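Local coordinates for protein UTP-glucose-1-phosphate uridylyltransferase 2 (Trypanosoma brucei, PDB 3GUE) that probably catalyses the reversible transfer of a uridylyl group from UTP to glucose 1-phosphate, giving UDP-glucose and diphosphate, at residues 75-87 and 126-140. Residues are numbered along the deposited sequence; the frame is centred on the assembly and turned at random.
Sequences RQAVVLKLNGGLG and VPFMLMNSFSTSGET. With UPG (uridine-5'-diphosphate-glucose), chain C.
From strand 77-83, the N83 amide spans the turn after strand 128-132, joining N132 on the strand to T140 in helix 137-143. With CG anti to the backbone N (chi1 -167°), its amide nitrogen serves two acceptors, both close to the amide plane: ND2 lies 2.7 Å from N132 OD1 in a nearly straight bond, coming from above that carbonyl's plane, and 3.0 Å from T140 OG1. The two asparagine amides are turned 71° apart. N83 OD1 bonds to S97 OG, so both ends of the amide are engaged and its rotation is fixed. The T136 hydroxyl, lying between its backbone N and carbonyl carbon, gives its proton to N83 O at 2.7 Å and accepts a hydrogen bond from S133 N, while S133 OG donates to G84 O at 2.8 Å. Threonine and serine hydroxyls thus hold the glycine-containing loop that receives UDP-glucose: G85 N donates to ribose O2C at 3.0 Å, and G84 N makes a weak bond to uracil O2. M131, bent at its thioether, brings CE to 3.9 Å from L82 CD2 and 3.6 Å from the same uracil oxygen.

Before this loop the strands pair in parallel, crossing at -20°, through backbone bonds such as K81 N to M129 O. On one face L80 CD1 fits between M129 and M131, 3.6 Å from M129 CB; on the other, V79 CG1 meets the edge of the F128 ring and K81 CB rests on L130 CD2, while K81 NZ turns away to S218 OG and N222 O. The pair belongs to the mixed sheet of the GT-A-like nucleotidyltransferase core, flanked by strands 159-161 and 214-219; helix 107-122 covers the F128 and K81 face, and L160 and M215 pack against L80.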
loop_
_atom_site.group_PDB
_atom_site.type_symbol
_atom_site.label_atom_id
_atom_site.label_comp_id
_atom_site.label_asym_id
_atom_site.label_seq_id
_atom_site.Cartn_x
_atom_site.Cartn_y
_atom_site.Cartn_z
ATOM N N ARG A 75 -24.605 8.327 0.786
ATOM C CA ARG A 75 -24.607 9.768 0.939
ATOM C C ARG A 75 -23.703 10.223 2.087
ATOM O O ARG A 75 -23.274 11.372 2.122
ATOM C CB ARG A 75 -26.047 10.271 1.125
ATOM C CG ARG A 75 -26.898 10.213 -0.143
ATOM C CD ARG A 75 -28.093 11.143 -0.013
ATOM N NE ARG A 75 -29.006 10.699 1.038
ATOM C CZ ARG A 75 -29.986 9.807 0.885
ATOM N NH1 ARG A 75 -30.232 9.246 -0.298
ATOM N NH2 ARG A 75 -30.712 9.454 1.935
ATOM N N GLN A 76 -23.400 9.320 3.018
ATOM C CA GLN A 76 -22.465 9.631 4.126
ATOM C C GLN A 76 -20.990 9.250 3.856
ATOM O O GLN A 76 -20.108 9.478 4.710
ATOM C CB GLN A 76 -22.944 8.945 5.408
ATOM C CG GLN A 76 -24.168 9.632 6.011
ATOM C CD GLN A 76 -24.871 8.849 7.111
ATOM O OE1 GLN A 76 -26.021 9.142 7.448
ATOM N NE2 GLN A 76 -24.207 7.856 7.663
ATOM N N ALA A 77 -20.737 8.672 2.684
ATOM C CA ALA A 77 -19.450 8.061 2.382
ATOM C C ALA A 77 -18.483 8.993 1.602
ATOM O O ALA A 77 -18.906 9.888 0.886
ATOM C CB ALA A 77 -19.665 6.742 1.682
ATOM N N VAL A 78 -17.185 8.783 1.798
ATOM C CA VAL A 78 -16.120 9.640 1.267
ATOM C C VAL A 78 -14.998 8.673 0.870
ATOM O O VAL A 78 -14.790 7.658 1.512
ATOM C CB VAL A 78 -15.592 10.648 2.346
ATOM C CG1 VAL A 78 -14.273 11.274 1.949
ATOM C CG2 VAL A 78 -16.628 11.783 2.628
ATOM N N VAL A 79 -14.307 8.982 -0.209
ATOM C CA VAL A 79 -13.226 8.114 -0.691
ATOM C C VAL A 79 -11.898 8.808 -0.487
ATOM O O VAL A 79 -11.763 10.005 -0.738
ATOM C CB VAL A 79 -13.428 7.666 -2.166
ATOM C CG1 VAL A 79 -12.239 6.790 -2.655
ATOM C CG2 VAL A 79 -14.730 6.892 -2.305
ATOM N N LEU A 80 -10.938 8.040 0.021
ATOM C CA LEU A 80 -9.546 8.474 0.100
ATOM C C LEU A 80 -8.672 7.424 -0.561
ATOM O O LEU A 80 -8.784 6.219 -0.266
ATOM C CB LEU A 80 -9.108 8.669 1.562
ATOM C CG LEU A 80 -7.687 9.125 1.954
ATOM C CD1 LEU A 80 -7.251 10.370 1.295
ATOM C CD2 LEU A 80 -7.607 9.307 3.463
ATOM N N LYS A 81 -7.815 7.879 -1.468
ATOM C CA LYS A 81 -6.779 7.004 -2.046
ATOM C C LYS A 81 -5.433 7.442 -1.480
ATOM O O LYS A 81 -5.093 8.632 -1.551
ATOM C CB LYS A 81 -6.808 7.131 -3.584
ATOM C CG LYS A 81 -7.471 5.947 -4.331
ATOM C CD LYS A 81 -6.533 4.726 -4.341
ATOM C CE LYS A 81 -6.830 3.741 -5.482
ATOM N NZ LYS A 81 -7.630 2.552 -5.013
ATOM N N LEU A 82 -4.697 6.509 -0.871
ATOM C CA LEU A 82 -3.355 6.776 -0.349
ATOM C C LEU A 82 -2.399 7.057 -1.539
ATOM O O LEU A 82 -2.416 6.349 -2.548
ATOM C CB LEU A 82 -2.852 5.595 0.494
ATOM C CG LEU A 82 -3.734 5.135 1.673
ATOM C CD1 LEU A 82 -3.158 3.901 2.407
ATOM C CD2 LEU A 82 -4.052 6.286 2.674
ATOM N N ASN A 83 -1.548 8.067 -1.396
ATOM C CA ASN A 83 -0.685 8.512 -2.504
ATOM C C ASN A 83 0.625 9.156 -2.012
ATOM O O ASN A 83 1.234 9.960 -2.716
ATOM C CB ASN A 83 -1.492 9.488 -3.384
ATOM C CG ASN A 83 -0.828 9.773 -4.725
ATOM O OD1 ASN A 83 -0.392 8.859 -5.438
ATOM N ND2 ASN A 83 -0.702 11.040 -5.045
ATOM N N GLY A 84 1.057 8.773 -0.803
ATOM C CA GLY A 84 2.113 9.488 -0.071
ATOM C C GLY A 84 3.451 8.777 -0.033
ATOM O O GLY A 84 4.450 9.373 0.340
ATOM N N GLY A 85 3.495 7.518 -0.455
ATOM C CA GLY A 85 4.737 6.752 -0.383
ATOM C C GLY A 85 5.717 7.158 -1.473
ATOM O O GLY A 85 5.340 7.808 -2.457
ATOM N N LEU A 86 6.964 6.734 -1.311
ATOM C CA LEU A 86 8.053 7.227 -2.133
ATOM C C LEU A 86 8.480 6.210 -3.165
ATOM O O LEU A 86 9.220 6.551 -4.102
ATOM C CB LEU A 86 9.241 7.622 -1.265
ATOM C CG LEU A 86 8.935 8.331 0.054
ATOM C CD1 LEU A 86 10.158 8.319 0.956
ATOM C CD2 LEU A 86 8.424 9.737 -0.204
ATOM N N GLY A 87 8.006 4.978 -3.000
ATOM C CA GLY A 87 8.271 3.914 -3.952
ATOM C C GLY A 87 9.737 3.553 -4.056
ATOM O O GLY A 87 10.224 3.202 -5.139
ATOM N N VAL A 126 -19.759 11.822 -4.841
ATOM C CA VAL A 126 -19.035 11.309 -3.660
ATOM C C VAL A 126 -17.699 12.041 -3.490
ATOM O O VAL A 126 -16.922 12.136 -4.455
ATOM C CB VAL A 126 -18.822 9.756 -3.746
ATOM C CG1 VAL A 126 -17.973 9.400 -4.964
ATOM C CG2 VAL A 126 -18.195 9.177 -2.459
ATOM N N PRO A 127 -17.436 12.583 -2.283
ATOM C CA PRO A 127 -16.170 13.253 -2.033
ATOM C C PRO A 127 -14.966 12.339 -2.240
ATOM O O PRO A 127 -15.036 11.117 -2.017
ATOM C CB PRO A 127 -16.306 13.732 -0.572
ATOM C CG PRO A 127 -17.755 13.878 -0.382
ATOM C CD PRO A 127 -18.312 12.676 -1.102
ATOM N N PHE A 128 -13.879 12.927 -2.739
ATOM C CA PHE A 128 -12.671 12.186 -3.078
ATOM C C PHE A 128 -11.433 12.958 -2.668
ATOM O O PHE A 128 -11.353 14.163 -2.906
ATOM C CB PHE A 128 -12.599 11.938 -4.582
ATOM C CG PHE A 128 -11.325 11.234 -5.041
ATOM C CD1 PHE A 128 -11.142 9.861 -4.832
ATOM C CD2 PHE A 128 -10.328 11.942 -5.716
ATOM C CE1 PHE A 128 -9.970 9.216 -5.267
ATOM C CE2 PHE A 128 -9.137 11.285 -6.180
ATOM C CZ PHE A 128 -8.971 9.940 -5.957
ATOM N N MET A 129 -10.458 12.235 -2.116
ATOM C CA MET A 129 -9.236 12.823 -1.576
ATOM C C MET A 129 -8.066 11.905 -1.910
ATOM O O MET A 129 -8.242 10.710 -2.121
ATOM C CB MET A 129 -9.342 13.001 -0.052
ATOM C CG MET A 129 -10.247 14.149 0.422
ATOM S SD MET A 129 -10.185 14.484 2.214
ATOM C CE MET A 129 -10.968 13.016 2.834
ATOM N N LEU A 130 -6.887 12.489 -1.968
ATOM C CA LEU A 130 -5.656 11.766 -2.206
ATOM C C LEU A 130 -4.728 12.248 -1.090
ATOM O O LEU A 130 -4.536 13.456 -0.879
ATOM C CB LEU A 130 -5.101 12.113 -3.607
ATOM C CG LEU A 130 -5.683 11.507 -4.897
ATOM C CD1 LEU A 130 -5.398 12.464 -6.033
ATOM C CD2 LEU A 130 -5.074 10.122 -5.243
ATOM N N MET A 131 -4.209 11.303 -0.322
ATOM C CA MET A 131 -3.239 11.644 0.687
ATOM C C MET A 131 -1.863 11.681 0.046
ATOM O O MET A 131 -1.289 10.635 -0.324
ATOM C CB MET A 131 -3.268 10.669 1.853
ATOM C CG MET A 131 -2.407 11.128 3.040
ATOM S SD MET A 131 -2.674 10.166 4.520
ATOM C CE MET A 131 -1.544 8.766 4.282
ATOM N N ASN A 132 -1.329 12.896 -0.034
ATOM C CA ASN A 132 -0.028 13.140 -0.644
ATOM C C ASN A 132 1.021 13.450 0.413
ATOM O O ASN A 132 0.675 13.783 1.520
ATOM C CB ASN A 132 -0.142 14.237 -1.713
ATOM C CG ASN A 132 -1.181 13.891 -2.817
ATOM O OD1 ASN A 132 -1.406 12.738 -3.114
ATOM N ND2 ASN A 132 -1.807 14.894 -3.390
ATOM N N SER A 133 2.293 13.241 0.087
ATOM C CA SER A 133 3.417 13.651 0.926
ATOM C C SER A 133 4.207 14.757 0.205
ATOM O O SER A 133 3.877 15.118 -0.937
ATOM C CB SER A 133 4.338 12.453 1.155
ATOM O OG SER A 133 4.921 12.055 -0.088
ATOM N N PHE A 134 5.258 15.270 0.860
ATOM C CA PHE A 134 6.143 16.269 0.257
ATOM C C PHE A 134 6.706 15.785 -1.101
ATOM O O PHE A 134 6.942 16.598 -1.999
ATOM C CB PHE A 134 7.276 16.699 1.239
ATOM C CG PHE A 134 8.295 15.602 1.551
ATOM C CD1 PHE A 134 9.558 15.599 0.945
ATOM C CD2 PHE A 134 8.001 14.584 2.469
ATOM C CE1 PHE A 134 10.491 14.582 1.220
ATOM C CE2 PHE A 134 8.932 13.569 2.758
ATOM C CZ PHE A 134 10.172 13.571 2.132
ATOM N N SER A 135 6.879 14.468 -1.236
ATOM C CA SER A 135 7.509 13.829 -2.403
ATOM C C SER A 135 6.556 13.580 -3.588
ATOM O O SER A 135 6.993 13.387 -4.727
ATOM C CB SER A 135 8.102 12.478 -1.993
ATOM O OG SER A 135 9.216 12.616 -1.122
ATOM N N THR A 136 5.258 13.587 -3.312
ATOM C CA THR A 136 4.278 13.219 -4.318
ATOM C C THR A 136 3.310 14.341 -4.705
ATOM O O THR A 136 2.710 14.283 -5.779
ATOM C CB THR A 136 3.439 11.973 -3.906
ATOM O OG1 THR A 136 2.528 12.329 -2.879
ATOM C CG2 THR A 136 4.295 10.819 -3.444
ATOM N N SER A 137 3.166 15.355 -3.855
ATOM C CA SER A 137 2.145 16.389 -4.040
ATOM C C SER A 137 2.208 17.168 -5.363
ATOM O O SER A 137 1.199 17.256 -6.082
ATOM C CB SER A 137 2.190 17.377 -2.870
ATOM O OG SER A 137 1.322 18.479 -3.126
ATOM N N GLY A 138 3.379 17.753 -5.654
ATOM C CA GLY A 138 3.599 18.580 -6.858
ATOM C C GLY A 138 3.411 17.866 -8.195
ATOM O O GLY A 138 2.749 18.388 -9.111
ATOM N N GLU A 139 4.055 16.706 -8.336
ATOM C CA GLU A 139 3.890 15.849 -9.515
ATOM C C GLU A 139 2.458 15.370 -9.737
ATOM O O GLU A 139 1.997 15.290 -10.886
ATOM C CB GLU A 139 4.808 14.618 -9.430
ATOM C CG GLU A 139 6.214 14.884 -9.887
ATOM C CD GLU A 139 6.915 13.631 -10.307
ATOM O OE1 GLU A 139 8.028 13.384 -9.788
ATOM O OE2 GLU A 139 6.365 12.886 -11.158
ATOM N N THR A 140 1.789 15.000 -8.643
ATOM C CA THR A 140 0.392 14.594 -8.662
ATOM C C THR A 140 -0.507 15.748 -9.092
ATOM O O THR A 140 -1.371 15.584 -9.975
ATOM C CB THR A 140 -0.101 14.048 -7.262
ATOM O OG1 THR A 140 0.663 12.906 -6.896
ATOM C CG2 THR A 140 -1.528 13.621 -7.314
HETATM N N1 UPG C . 1.720 5.565 1.551
HETATM C C2 UPG C . 1.343 6.837 2.025
HETATM N N3 UPG C . 2.105 7.386 3.041
HETATM C C4 UPG C . 3.190 6.752 3.597
HETATM C C5 UPG C . 3.560 5.478 3.146
HETATM C C6 UPG C . 2.832 4.873 2.127
HETATM O O2 UPG C . 0.400 7.506 1.577
HETATM O O4 UPG C . 3.807 7.347 4.491
HETATM C C1C UPG C . 0.927 4.921 0.454
HETATM C C2C UPG C . 1.637 4.304 -0.755
HETATM O O2C UPG C . 1.970 5.312 -1.720
HETATM C C3C UPG C . 0.525 3.397 -1.277
HETATM C C4C UPG C . -0.096 2.871 0.007
HETATM O O4C UPG C . 0.246 3.809 1.062
HETATM O O3C UPG C . -0.449 4.196 -1.946
HETATM C C5C UPG C . 0.494 1.478 0.406
HETATM O O5C UPG C . 1.844 1.520 0.782
HETATM P PA UPG C . 2.871 0.362 0.324
HETATM O O1A UPG C . 2.622 0.185 -1.134
HETATM O O2A UPG C . 4.235 0.622 0.799
HETATM O O3A UPG C . 2.246 -0.956 1.088
HETATM P PB UPG C . 2.613 -1.501 2.577
HETATM O O1B UPG C . 2.461 -0.383 3.524
HETATM O O2B UPG C . 3.880 -2.296 2.563
HETATM O O3B UPG C . 1.450 -2.599 2.721
HETATM C "C1'" UPG C . 0.047 -2.146 2.769
HETATM C "C2'" UPG C . -0.568 -2.594 4.087
HETATM C "C3'" UPG C . -0.429 -4.109 4.169
HETATM C "C4'" UPG C . -1.188 -4.742 2.991
HETATM C "C5'" UPG C . -0.644 -4.195 1.646
HETATM C "C6'" UPG C . -1.571 -4.557 0.515
HETATM O "O2'" UPG C . 0.104 -1.991 5.209
HETATM O "O3'" UPG C . -0.900 -4.550 5.431
HETATM O "O4'" UPG C . -1.067 -6.156 3.021
HETATM O "O5'" UPG C . -0.583 -2.743 1.618
HETATM O "O6'" UPG C . -0.884 -4.387 -0.727
#